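PDB 6Y2K: beta-galactosidase from Marinomonas sp. ef1, which hydrolyses terminal beta-D-galactosyl residues of beta-galactosides as a cold-active, hexameric glycoside hydrolase of family 42. Local coordinates for residues 246-251 / 434-439; 299-304 / 416-421; 422-427 / 470-475; 141-146 / 217-222. All coordinates share one frame; numbering follows the deposited sequence. Where two conformers were deposited one is given.

Interaction 1: residues 246-251 / 434-439; sequences FFTAFD and RYFFWC
F436 reaches from the first turn of helix 435-448 to meet F246 and T248, which sit in the loop after strand 238-244, the fifth strand of the TIM barrel. The contact therefore joins the barrel to the trimerisation domain. Atom CE1 of F436 comes 3.7 Å from CD1 of F246, and the two side chains run nearly at right angles. Their rings form an oblique pair, with planes inclined by 56° and centroids 5.8 Å apart. Diametrically across the F436 ring, CD2 lies 3.8 Å from the methyl CG2 of T248, so one phenyl group touches two points of the loop. With CG anti to the backbone N (chi1 -169°), F436 sends its ring off the helix toward that loop. Further out, F297 meets the F436 ring and H298 makes an edge-to-face contact with F246, both from the barrel side. A glycerol, probably from the crystallisation liquor, lies beside F436 and makes a weak hydrogen bond with the carbonyl of F246. T248 is itself positioned by helix 418-426: its side chain rests on C421, and its backbone O accepts a hydrogen bond from the indole NE1 of W422.

Interaction 2: residues 299-304 / 416-421; sequences HDLYRG and FDYDAC
The hydroxyl of Y302 is gripped from two sources: it bonds to the backbone O of M244, and it receives a hydrogen bond from a water whose oxygen is 2.7 Å from Y302 OH. That same water is 2.7 Å from Y418 OH and lies in the plane of the Y418 ring, at its edge, so the two phenols are joined through a single solvent molecule. Beside this bridge L301 fills the apolar side of the contact. Its CD2 approaches Y418 OH to 3.6 Å and also lies over one face of the Y302 ring, offset toward its rim, while its CD1 packs 3.9 Å from CD1 of F416. The leucine has CG anti to the backbone N (chi1 172°), which carries both methyls across toward the opposing segment. Two domains meet here: L301 and Y302 belong to helix 294-305 of the TIM barrel, whereas 416-421 leads from strand 412-415 of the trimerisation domain into helix 418-426. If an alanine stood at L301, both methyls would be missing, and the gap would probably let the rings of F416 and Y418 shift. Those two aromatics support each other, because CE1 of F416 sits 3.6 Å above the centre of the Y418 ring. Each segment is also braced internally. D417 caps the new helix, its OD2 accepting from A420 N at 2.9 Å. On the barrel helix, R303 NH1 makes a 2.7 Å salt bridge to D300 OD1, in the guanidinium plane, and R303 NH2 forms a second salt bridge with D454 of strand 453-456.

Interaction 3: residues 422-427 / 470-475; sequences WSLDIQ and LPAQAH
L424 points its CB from helix 418-426 toward the 470-475 loop, and the side chain closes on two alanines as it lengthens. Its CG lies 4.3 Å from the CB of A474. One bond further, CD1 is the atom that goes deepest: it is 3.9 Å from CB of A472 and 3.6 Å from A472 O. The first torsion places CG anti to the carbonyl carbon (chi1 -63°), and the nearly extended second torsion then carries CD1 out to A472. S423, the residue just before L424, adds a looser touch, its OG 4.2 Å from the CB of A474. Q473, the centre of an inverse gamma turn, directs its CB away, while the alanines on either side of it turn their methyls to the helix. This is packing within the trimerisation domain: helix 418-426 follows strand 412-415, and the loop follows 467-470, its parallel neighbour in the mixed sheet. Backbone bonds of Q473 to G498 and of A474 to K500 fasten the loop, while Y435 of the following helix touches both L424 and A472. At the helix end, Q427 NE2 bonds to Q361 O of a second subunit. No hydrogen bond links the two segments, so what holds them together here is the burial and fit of methyl groups, and the carbonyl of A472 gains from L424 only a carbon contact.

Interaction 4: residues 141-146 / 217-222; sequences NEYGCH and DQVVAF
The ring of Y143 takes V219 CG1 in an off-centre CH-pi contact, 4.3 Å from the ring centroid and 29° off its normal. F222 brings a second ring to it, with planes almost perpendicular at 88° and centroids 6.0 Å apart, though the approach is oblique. These side chains join two parts of the TIM barrel: Y143 stands in the loop after strand 134-138, the fourth strand, and V219 and F222 are one turn apart on the long helix 205-233. The methyl of V219 is closest to the near part of the tyrosine, at 3.9 Å from CD2. F222 works further out, its CD1 3.7 Å from CE1 of Y143. For the phenylalanine, CG anti to the backbone N (chi1 -177°) projects the ring from the helix to the tyrosine, and its neighbours Y113 and C117 come from helix 111-128. Beyond the aromatic contacts, Y143 OH bonds to N223 OD1, just past F222 on the same helix, and Y143 N bonds to H241 NE2. An alanine in place of Y143 would probably lose the ring that V219 and F222 pack against from this side, and N223 OD1 its phenol partner. The loop turns sharply here, in a type II beta turn from E142 to C145, with G144 at a position where a CB would jam against the carbonyl O of Y143. The E142 side chain touches M244 and E314 of barrel strands 238-244 and 310-315, and its OE1 bonds to a glycerol, probably from the crystallisation liquor. The turn itself is closed by C145 N, which donates to E142 O at 3.0 Å.

Along the chain, interaction 4 closes first, wholly inside the TIM barrel. Interaction 2 is nested within the loop closed by interaction 1, while interactions 1 and 3 cross. Interactions 1 and 2 both join the barrel to the trimerisation domain, with centres about 8 Å apart, and they touch directly through Y435 OH and D417 N. Interaction 3, about 9 Å from interaction 1 by centres, stays within the second domain and shares helix 418-426 with interaction 2. The centre of interaction 4 lies about 16 Å from the centres of interactions 1 and 2, and it meets interaction 1 where F247 and F250 pack on the 143-144 backbone. Contacts thus run continuously from the barrel's fourth-strand loop to the trimerisation domain.

Interaction 1: residues 246-251 / 434-439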
# COMPACT_ATOMS: atom_id res chain seq x y z
N PHE A 246 -5.11 3.53 34.79
CA PHE A 246 -5.28 2.29 34.01
C PHE A 246 -5.11 1.08 34.91
O PHE A 246 -4.36 0.15 34.60
CB PHE A 246 -4.31 2.29 32.80
CG PHE A 246 -4.39 3.55 32.00
CD1 PHE A 246 -5.37 3.72 31.03
CD2 PHE A 246 -3.53 4.61 32.26
CE1 PHE A 246 -5.47 4.90 30.32
CE2 PHE A 246 -3.64 5.80 31.57
CZ PHE A 246 -4.60 5.94 30.58
N PHE A 247 -5.82 1.12 36.04
CA PHE A 247 -5.70 0.09 37.08
C PHE A 247 -7.04 -0.13 37.76
O PHE A 247 -7.60 0.78 38.37
CB PHE A 247 -4.63 0.44 38.12
CG PHE A 247 -4.28 -0.72 38.99
CD1 PHE A 247 -3.37 -1.67 38.56
CD2 PHE A 247 -4.95 -0.92 40.20
CE1 PHE A 247 -3.09 -2.78 39.34
CE2 PHE A 247 -4.67 -2.02 40.98
CZ PHE A 247 -3.75 -2.96 40.55
N THR A 248 -7.55 -1.36 37.69
CA THR A 248 -8.92 -1.66 38.09
C THR A 248 -9.09 -2.85 39.04
O THR A 248 -10.22 -3.26 39.29
CB THR A 248 -9.76 -1.90 36.83
OG1 THR A 248 -9.15 -2.94 36.06
CG2 THR A 248 -9.84 -0.65 36.01
N ALA A 249 -8.00 -3.37 39.59
CA ALA A 249 -8.03 -4.66 40.30
C ALA A 249 -8.66 -4.62 41.70
O ALA A 249 -8.99 -5.68 42.22
CB ALA A 249 -6.64 -5.26 40.37
N PHE A 250 -8.80 -3.44 42.31
CA PHE A 250 -9.60 -3.29 43.53
C PHE A 250 -10.63 -2.17 43.38
O PHE A 250 -10.53 -1.32 42.48
CB PHE A 250 -8.73 -3.08 44.78
CG PHE A 250 -8.02 -1.76 44.83
CD1 PHE A 250 -6.77 -1.61 44.27
CD2 PHE A 250 -8.60 -0.67 45.48
CE1 PHE A 250 -6.11 -0.39 44.33
CE2 PHE A 250 -7.94 0.56 45.54
CZ PHE A 250 -6.70 0.69 44.98
N ASP A 251 -11.63 -2.18 44.25
CA ASP A 251 -12.69 -1.18 44.24
C ASP A 251 -12.19 0.11 44.90
O ASP A 251 -12.11 0.20 46.13
CB ASP A 251 -13.93 -1.74 44.96
CG ASP A 251 -15.14 -0.83 44.88
OD1 ASP A 251 -15.01 0.36 44.55
OD2 ASP A 251 -16.25 -1.33 45.18
N ARG A 434 -13.32 -4.58 25.87
CA ARG A 434 -12.81 -4.32 27.21
C ARG A 434 -13.65 -3.22 27.85
O ARG A 434 -13.81 -2.15 27.26
CB ARG A 434 -11.35 -3.89 27.10
CG ARG A 434 -10.54 -4.16 28.33
CD ARG A 434 -9.91 -5.55 28.32
NE ARG A 434 -8.69 -5.55 29.11
CZ ARG A 434 -7.47 -5.41 28.61
NH1 ARG A 434 -6.42 -5.41 29.42
NH2 ARG A 434 -7.28 -5.29 27.31
N TYR A 435 -14.20 -3.48 29.04
CA TYR A 435 -15.05 -2.51 29.74
C TYR A 435 -14.36 -1.15 29.84
O TYR A 435 -14.95 -0.13 29.48
CB TYR A 435 -15.39 -3.01 31.13
CG TYR A 435 -16.19 -2.04 32.00
CD1 TYR A 435 -17.51 -1.75 31.72
CD2 TYR A 435 -15.61 -1.44 33.13
CE1 TYR A 435 -18.26 -0.89 32.52
CE2 TYR A 435 -16.35 -0.59 33.94
CZ TYR A 435 -17.67 -0.32 33.64
OH TYR A 435 -18.42 0.51 34.43
N PHE A 436 -13.13 -1.15 30.33
CA PHE A 436 -12.39 0.10 30.50
C PHE A 436 -12.22 0.86 29.18
O PHE A 436 -12.38 2.08 29.14
CB PHE A 436 -11.02 -0.15 31.15
CG PHE A 436 -10.34 1.11 31.59
CD1 PHE A 436 -9.63 1.89 30.68
CD2 PHE A 436 -10.43 1.54 32.90
CE1 PHE A 436 -9.02 3.06 31.08
CE2 PHE A 436 -9.83 2.71 33.31
CZ PHE A 436 -9.12 3.47 32.40
N PHE A 437 -11.89 0.13 28.11
CA PHE A 437 -11.69 0.75 26.79
C PHE A 437 -13.00 1.42 26.34
O PHE A 437 -12.99 2.54 25.85
CB PHE A 437 -11.26 -0.26 25.72
CG PHE A 437 -9.89 -0.85 25.90
CD1 PHE A 437 -9.14 -0.74 27.07
CD2 PHE A 437 -9.36 -1.63 24.86
CE1 PHE A 437 -7.89 -1.35 27.19
CE2 PHE A 437 -8.12 -2.23 24.98
CZ PHE A 437 -7.39 -2.09 26.14
N TRP A 438 -14.10 0.69 26.48
CA TRP A 438 -15.42 1.19 26.07
C TRP A 438 -15.80 2.45 26.86
O TRP A 438 -16.23 3.44 26.26
CB TRP A 438 -16.48 0.09 26.22
CG TRP A 438 -17.89 0.53 25.93
CD1 TRP A 438 -18.94 0.50 26.79
CD2 TRP A 438 -18.41 1.06 24.69
NE1 TRP A 438 -20.07 0.98 26.19
CE2 TRP A 438 -19.78 1.33 24.90
CE3 TRP A 438 -17.85 1.34 23.44
CZ2 TRP A 438 -20.62 1.86 23.89
CZ3 TRP A 438 -18.67 1.87 22.44
CH2 TRP A 438 -20.04 2.14 22.68
N CYS A 439 -15.60 2.42 28.19
CA CYS A 439 -15.85 3.60 29.04
C CYS A 439 -15.00 4.79 28.59
O CYS A 439 -15.50 5.91 28.43
CB CYS A 439 -15.59 3.29 30.52
SG CYS A 439 -16.75 2.16 31.33

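Interaction 2: residues 299-304 / 416-421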
# COMPACT_ATOMS: atom_id res chain seq x y z
N HIS A 299 -8.81 12.05 36.48
CA HIS A 299 -9.15 13.19 37.34
C HIS A 299 -10.64 13.11 37.74
O HIS A 299 -10.98 13.26 38.91
CB HIS A 299 -8.92 14.53 36.65
CG HIS A 299 -7.50 14.79 36.27
ND1 HIS A 299 -6.43 14.46 37.06
CD2 HIS A 299 -6.98 15.41 35.18
CE1 HIS A 299 -5.30 14.85 36.48
NE2 HIS A 299 -5.61 15.42 35.33
N ASP A 300 -11.51 12.84 36.77
CA ASP A 300 -12.96 12.73 37.02
C ASP A 300 -13.35 11.47 37.83
O ASP A 300 -14.18 11.55 38.74
CB ASP A 300 -13.75 12.79 35.70
CG ASP A 300 -13.68 14.17 35.02
OD1 ASP A 300 -13.43 15.20 35.72
OD2 ASP A 300 -13.87 14.23 33.78
N LEU A 301 -12.75 10.33 37.50
CA LEU A 301 -12.97 9.10 38.26
C LEU A 301 -12.57 9.28 39.74
O LEU A 301 -13.33 8.95 40.65
CB LEU A 301 -12.18 7.94 37.64
CG LEU A 301 -12.09 6.59 38.37
CD1 LEU A 301 -13.44 5.90 38.44
CD2 LEU A 301 -11.08 5.71 37.66
N TYR A 302 -11.38 9.83 39.96
CA TYR A 302 -10.85 9.96 41.32
C TYR A 302 -11.44 11.13 42.12
O TYR A 302 -11.53 11.05 43.34
CB TYR A 302 -9.31 9.95 41.32
CG TYR A 302 -8.73 8.61 40.86
CD1 TYR A 302 -9.21 7.40 41.38
CD2 TYR A 302 -7.71 8.55 39.90
CE1 TYR A 302 -8.70 6.18 40.95
CE2 TYR A 302 -7.20 7.31 39.48
CZ TYR A 302 -7.69 6.13 40.02
OH TYR A 302 -7.21 4.89 39.64
N ARG A 303 -11.88 12.20 41.44
CA ARG A 303 -12.72 13.20 42.11
C ARG A 303 -13.97 12.51 42.70
O ARG A 303 -14.37 12.81 43.82
CB ARG A 303 -13.10 14.36 41.19
CG ARG A 303 -13.85 15.48 41.91
CD ARG A 303 -14.09 16.72 41.05
NE ARG A 303 -15.03 16.42 39.96
CZ ARG A 303 -14.70 16.15 38.69
NH1 ARG A 303 -13.43 16.18 38.28
NH2 ARG A 303 -15.66 15.86 37.82
N GLY A 304 -14.56 11.57 41.96
CA GLY A 304 -15.67 10.78 42.47
C GLY A 304 -15.29 9.89 43.66
O GLY A 304 -15.97 9.91 44.69
N PHE A 416 -19.12 4.53 36.37
CA PHE A 416 -18.07 3.52 36.35
C PHE A 416 -18.20 2.63 37.58
O PHE A 416 -18.23 3.13 38.71
CB PHE A 416 -16.69 4.20 36.35
CG PHE A 416 -15.55 3.24 36.13
CD1 PHE A 416 -14.96 2.58 37.20
CD2 PHE A 416 -15.09 2.98 34.85
CE1 PHE A 416 -13.92 1.70 37.01
CE2 PHE A 416 -14.05 2.08 34.64
CZ PHE A 416 -13.46 1.44 35.73
N ASP A 417 -18.25 1.32 37.36
CA ASP A 417 -18.46 0.33 38.41
C ASP A 417 -17.33 -0.71 38.35
O ASP A 417 -17.24 -1.46 37.38
CB ASP A 417 -19.83 -0.33 38.19
CG ASP A 417 -20.30 -1.12 39.40
OD1 ASP A 417 -20.96 -0.53 40.29
OD2 ASP A 417 -20.03 -2.34 39.44
N TYR A 418 -16.48 -0.75 39.38
CA TYR A 418 -15.40 -1.75 39.44
C TYR A 418 -15.92 -3.20 39.37
O TYR A 418 -15.32 -4.05 38.72
CB TYR A 418 -14.51 -1.54 40.66
CG TYR A 418 -13.65 -0.31 40.53
CD1 TYR A 418 -12.41 -0.36 39.88
CD2 TYR A 418 -14.07 0.92 41.04
CE1 TYR A 418 -11.63 0.78 39.74
CE2 TYR A 418 -13.29 2.06 40.90
CZ TYR A 418 -12.07 1.98 40.25
OH TYR A 418 -11.30 3.12 40.11
N ASP A 419 -17.07 -3.45 39.99
CA ASP A 419 -17.65 -4.79 39.95
C ASP A 419 -18.02 -5.19 38.53
O ASP A 419 -17.78 -6.33 38.13
CB ASP A 419 -18.85 -4.91 40.89
CG ASP A 419 -19.14 -6.35 41.26
OD1 ASP A 419 -18.39 -6.90 42.10
OD2 ASP A 419 -20.10 -6.92 40.70
N ALA A 420 -18.60 -4.26 37.76
CA ALA A 420 -18.88 -4.48 36.34
C ALA A 420 -17.60 -4.72 35.54
O ALA A 420 -17.54 -5.63 34.71
CB ALA A 420 -19.64 -3.29 35.74
N CYS A 421 -16.57 -3.93 35.82
CA CYS A 421 -15.25 -4.12 35.20
C CYS A 421 -14.72 -5.54 35.38
O CYS A 421 -14.29 -6.18 34.41
CB CYS A 421 -14.24 -3.11 35.76
SG CYS A 421 -12.71 -3.04 34.83
O HOH W 1 -8.98 2.99 38.81

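Interaction 3: residues 422-427 / 470-475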
# COMPACT_ATOMS: atom_id res chain seq x y z
N TRP A 422 -14.78 -6.05 36.61
CA TRP A 422 -14.34 -7.42 36.92
C TRP A 422 -15.17 -8.47 36.16
O TRP A 422 -14.61 -9.37 35.53
CB TRP A 422 -14.40 -7.70 38.42
CG TRP A 422 -13.65 -6.71 39.27
CD1 TRP A 422 -12.55 -5.98 38.91
CD2 TRP A 422 -13.92 -6.36 40.64
NE1 TRP A 422 -12.14 -5.19 39.96
CE2 TRP A 422 -12.96 -5.41 41.03
CE3 TRP A 422 -14.89 -6.77 41.57
CZ2 TRP A 422 -12.93 -4.86 42.32
CZ3 TRP A 422 -14.87 -6.21 42.85
CH2 TRP A 422 -13.89 -5.26 43.21
N SER A 423 -16.49 -8.32 36.21
CA SER A 423 -17.40 -9.21 35.50
C SER A 423 -17.07 -9.29 34.00
O SER A 423 -16.83 -10.38 33.46
CB SER A 423 -18.86 -8.77 35.70
OG SER A 423 -19.72 -9.52 34.85
N LEU A 424 -16.99 -8.13 33.37
CA LEU A 424 -16.74 -8.05 31.93
C LEU A 424 -15.31 -8.48 31.52
O LEU A 424 -15.12 -9.00 30.43
CB LEU A 424 -17.06 -6.63 31.43
CG LEU A 424 -18.54 -6.24 31.60
CD1 LEU A 424 -18.71 -4.73 31.62
CD2 LEU A 424 -19.39 -6.82 30.49
N ASP A 425 -14.32 -8.25 32.38
CA ASP A 425 -12.96 -8.74 32.13
C ASP A 425 -12.86 -10.27 32.27
O ASP A 425 -12.02 -10.90 31.63
CB ASP A 425 -11.95 -8.10 33.10
CG ASP A 425 -11.61 -6.66 32.75
OD1 ASP A 425 -11.98 -6.15 31.66
OD2 ASP A 425 -10.93 -6.04 33.60
N ILE A 426 -13.69 -10.84 33.14
CA ILE A 426 -13.67 -12.29 33.40
C ILE A 426 -14.14 -13.06 32.16
O ILE A 426 -13.52 -14.07 31.79
CB ILE A 426 -14.43 -12.64 34.72
CG1 ILE A 426 -13.52 -12.36 35.92
CG2 ILE A 426 -14.89 -14.09 34.75
CD1 ILE A 426 -14.24 -12.27 37.27
N GLN A 427 -15.22 -12.59 31.54
CA GLN A 427 -15.67 -13.13 30.24
C GLN A 427 -16.00 -11.97 29.29
O GLN A 427 -17.14 -11.51 29.23
CB GLN A 427 -16.89 -14.05 30.39
CG GLN A 427 -16.58 -15.37 31.09
CD GLN A 427 -17.66 -16.43 30.88
OE1 GLN A 427 -18.83 -16.10 30.64
NE2 GLN A 427 -17.27 -17.70 30.98
N LEU A 470 -24.55 5.05 31.37
CA LEU A 470 -24.04 3.80 31.96
C LEU A 470 -23.42 2.98 30.83
O LEU A 470 -24.14 2.31 30.08
CB LEU A 470 -25.16 2.98 32.63
CG LEU A 470 -26.21 3.58 33.59
CD1 LEU A 470 -26.73 2.51 34.55
CD2 LEU A 470 -25.78 4.82 34.34
N PRO A 471 -22.08 3.06 30.65
CA PRO A 471 -21.51 2.42 29.46
C PRO A 471 -21.78 0.93 29.35
O PRO A 471 -22.04 0.45 28.25
CB PRO A 471 -20.00 2.67 29.62
CG PRO A 471 -19.95 3.95 30.37
CD PRO A 471 -21.07 3.87 31.36
N ALA A 472 -21.72 0.22 30.48
CA ALA A 472 -21.94 -1.24 30.53
C ALA A 472 -22.12 -1.69 31.98
O ALA A 472 -21.25 -2.32 32.57
CB ALA A 472 -20.77 -1.97 29.88
N GLN A 473 -23.27 -1.33 32.55
CA GLN A 473 -23.54 -1.59 33.96
C GLN A 473 -24.06 -3.02 34.09
O GLN A 473 -25.26 -3.25 34.17
CB GLN A 473 -24.54 -0.55 34.50
CG GLN A 473 -24.73 -0.54 36.01
CD GLN A 473 -23.46 -0.23 36.81
OE1 GLN A 473 -22.59 0.48 36.32
NE2 GLN A 473 -23.35 -0.75 38.02
N ALA A 474 -23.13 -3.97 34.08
CA ALA A 474 -23.41 -5.40 33.88
C ALA A 474 -24.47 -5.94 34.85
O ALA A 474 -25.47 -6.52 34.42
CB ALA A 474 -22.13 -6.22 33.97
N HIS A 475 -24.25 -5.71 36.14
CA HIS A 475 -25.26 -5.98 37.16
C HIS A 475 -25.84 -4.67 37.70
O HIS A 475 -25.10 -3.77 38.07
CB HIS A 475 -24.66 -6.78 38.33
CG HIS A 475 -25.62 -7.00 39.46
ND1 HIS A 475 -26.80 -7.70 39.30
CD2 HIS A 475 -25.60 -6.59 40.75
CE1 HIS A 475 -27.45 -7.72 40.45
NE2 HIS A 475 -26.75 -7.05 41.34

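Interaction 4: residues 141-146 / 217-222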
# COMPACT_ATOMS: atom_id res chain seq x y z
N ASN A 141 1.65 2.88 49.58
CA ASN A 141 2.04 3.52 48.32
C ASN A 141 1.55 2.66 47.15
O ASN A 141 2.06 1.56 46.94
CB ASN A 141 3.56 3.70 48.22
CG ASN A 141 3.95 4.54 47.02
OD1 ASN A 141 3.82 5.78 47.03
ND2 ASN A 141 4.42 3.87 45.96
N GLU A 142 0.56 3.16 46.42
CA GLU A 142 0.07 2.53 45.19
C GLU A 142 -0.33 1.08 45.41
O GLU A 142 0.27 0.15 44.85
CB GLU A 142 1.10 2.66 44.05
CG GLU A 142 1.33 4.08 43.54
CD GLU A 142 2.14 4.12 42.24
OE1 GLU A 142 3.03 3.27 42.07
OE2 GLU A 142 1.89 5.00 41.38
N TYR A 143 -1.35 0.89 46.24
CA TYR A 143 -1.98 -0.41 46.43
C TYR A 143 -2.22 -1.02 45.07
O TYR A 143 -2.76 -0.35 44.19
CB TYR A 143 -3.35 -0.29 47.12
CG TYR A 143 -3.37 0.15 48.57
CD1 TYR A 143 -2.45 -0.34 49.49
CD2 TYR A 143 -4.36 1.01 49.03
CE1 TYR A 143 -2.50 0.05 50.83
CE2 TYR A 143 -4.41 1.41 50.36
CZ TYR A 143 -3.49 0.92 51.26
OH TYR A 143 -3.55 1.32 52.59
N GLY A 144 -1.82 -2.28 44.90
CA GLY A 144 -2.10 -3.03 43.68
C GLY A 144 -1.05 -2.91 42.59
O GLY A 144 -1.05 -3.74 41.67
N CYS A 145 -0.13 -1.94 42.68
CA CYS A 145 0.87 -1.74 41.61
C CYS A 145 1.61 -3.05 41.36
O CYS A 145 1.86 -3.82 42.30
CB CYS A 145 1.87 -0.63 41.93
SG CYS A 145 2.77 -0.03 40.47
N HIS A 146 1.95 -3.29 40.10
CA HIS A 146 2.60 -4.54 39.67
C HIS A 146 1.67 -5.76 39.86
O HIS A 146 2.14 -6.88 40.07
CB HIS A 146 3.94 -4.76 40.39
CG HIS A 146 4.72 -3.50 40.61
ND1 HIS A 146 5.23 -2.75 39.58
CD2 HIS A 146 5.06 -2.86 41.75
CE1 HIS A 146 5.86 -1.70 40.08
NE2 HIS A 146 5.77 -1.74 41.39
N ASP A 217 -11.61 -6.66 48.86
CA ASP A 217 -11.95 -6.47 50.28
C ASP A 217 -10.75 -6.56 51.23
O ASP A 217 -10.74 -5.88 52.26
CB ASP A 217 -13.06 -7.43 50.72
CG ASP A 217 -14.45 -6.94 50.35
OD1 ASP A 217 -14.62 -5.79 49.91
OD2 ASP A 217 -15.39 -7.74 50.52
N GLN A 218 -9.75 -7.38 50.90
CA GLN A 218 -8.52 -7.45 51.69
C GLN A 218 -7.72 -6.14 51.60
O GLN A 218 -7.08 -5.73 52.58
CB GLN A 218 -7.63 -8.64 51.29
CG GLN A 218 -8.30 -10.03 51.28
CD GLN A 218 -9.22 -10.30 52.47
OE1 GLN A 218 -8.80 -10.24 53.63
NE2 GLN A 218 -10.47 -10.61 52.18
N VAL A 219 -7.76 -5.48 50.43
CA VAL A 219 -7.16 -4.14 50.29
C VAL A 219 -7.91 -3.14 51.19
O VAL A 219 -7.29 -2.38 51.90
CB VAL A 219 -7.13 -3.64 48.82
CG1 VAL A 219 -6.47 -2.26 48.74
CG2 VAL A 219 -6.37 -4.63 47.93
N VAL A 220 -9.24 -3.19 51.15
CA VAL A 220 -10.09 -2.35 52.01
C VAL A 220 -9.71 -2.53 53.48
O VAL A 220 -9.47 -1.54 54.18
CB VAL A 220 -11.60 -2.63 51.80
CG1 VAL A 220 -12.47 -1.83 52.77
CG2 VAL A 220 -12.00 -2.31 50.36
N ALA A 221 -9.62 -3.79 53.93
CA ALA A 221 -9.29 -4.13 55.33
C ALA A 221 -7.88 -3.70 55.74
O ALA A 221 -7.68 -3.15 56.83
CB ALA A 221 -9.45 -5.62 55.57
N PHE A 222 -6.91 -3.95 54.86
CA PHE A 222 -5.50 -3.53 55.06
C PHE A 222 -5.38 -2.02 55.25
O PHE A 222 -4.65 -1.55 56.13
CB PHE A 222 -4.66 -3.99 53.87
CG PHE A 222 -3.18 -3.70 53.98
CD1 PHE A 222 -2.66 -2.49 53.55
CD2 PHE A 222 -2.31 -4.67 54.46
CE1 PHE A 222 -1.29 -2.24 53.60
CE2 PHE A 222 -0.94 -4.42 54.52
CZ PHE A 222 -0.43 -3.20 54.10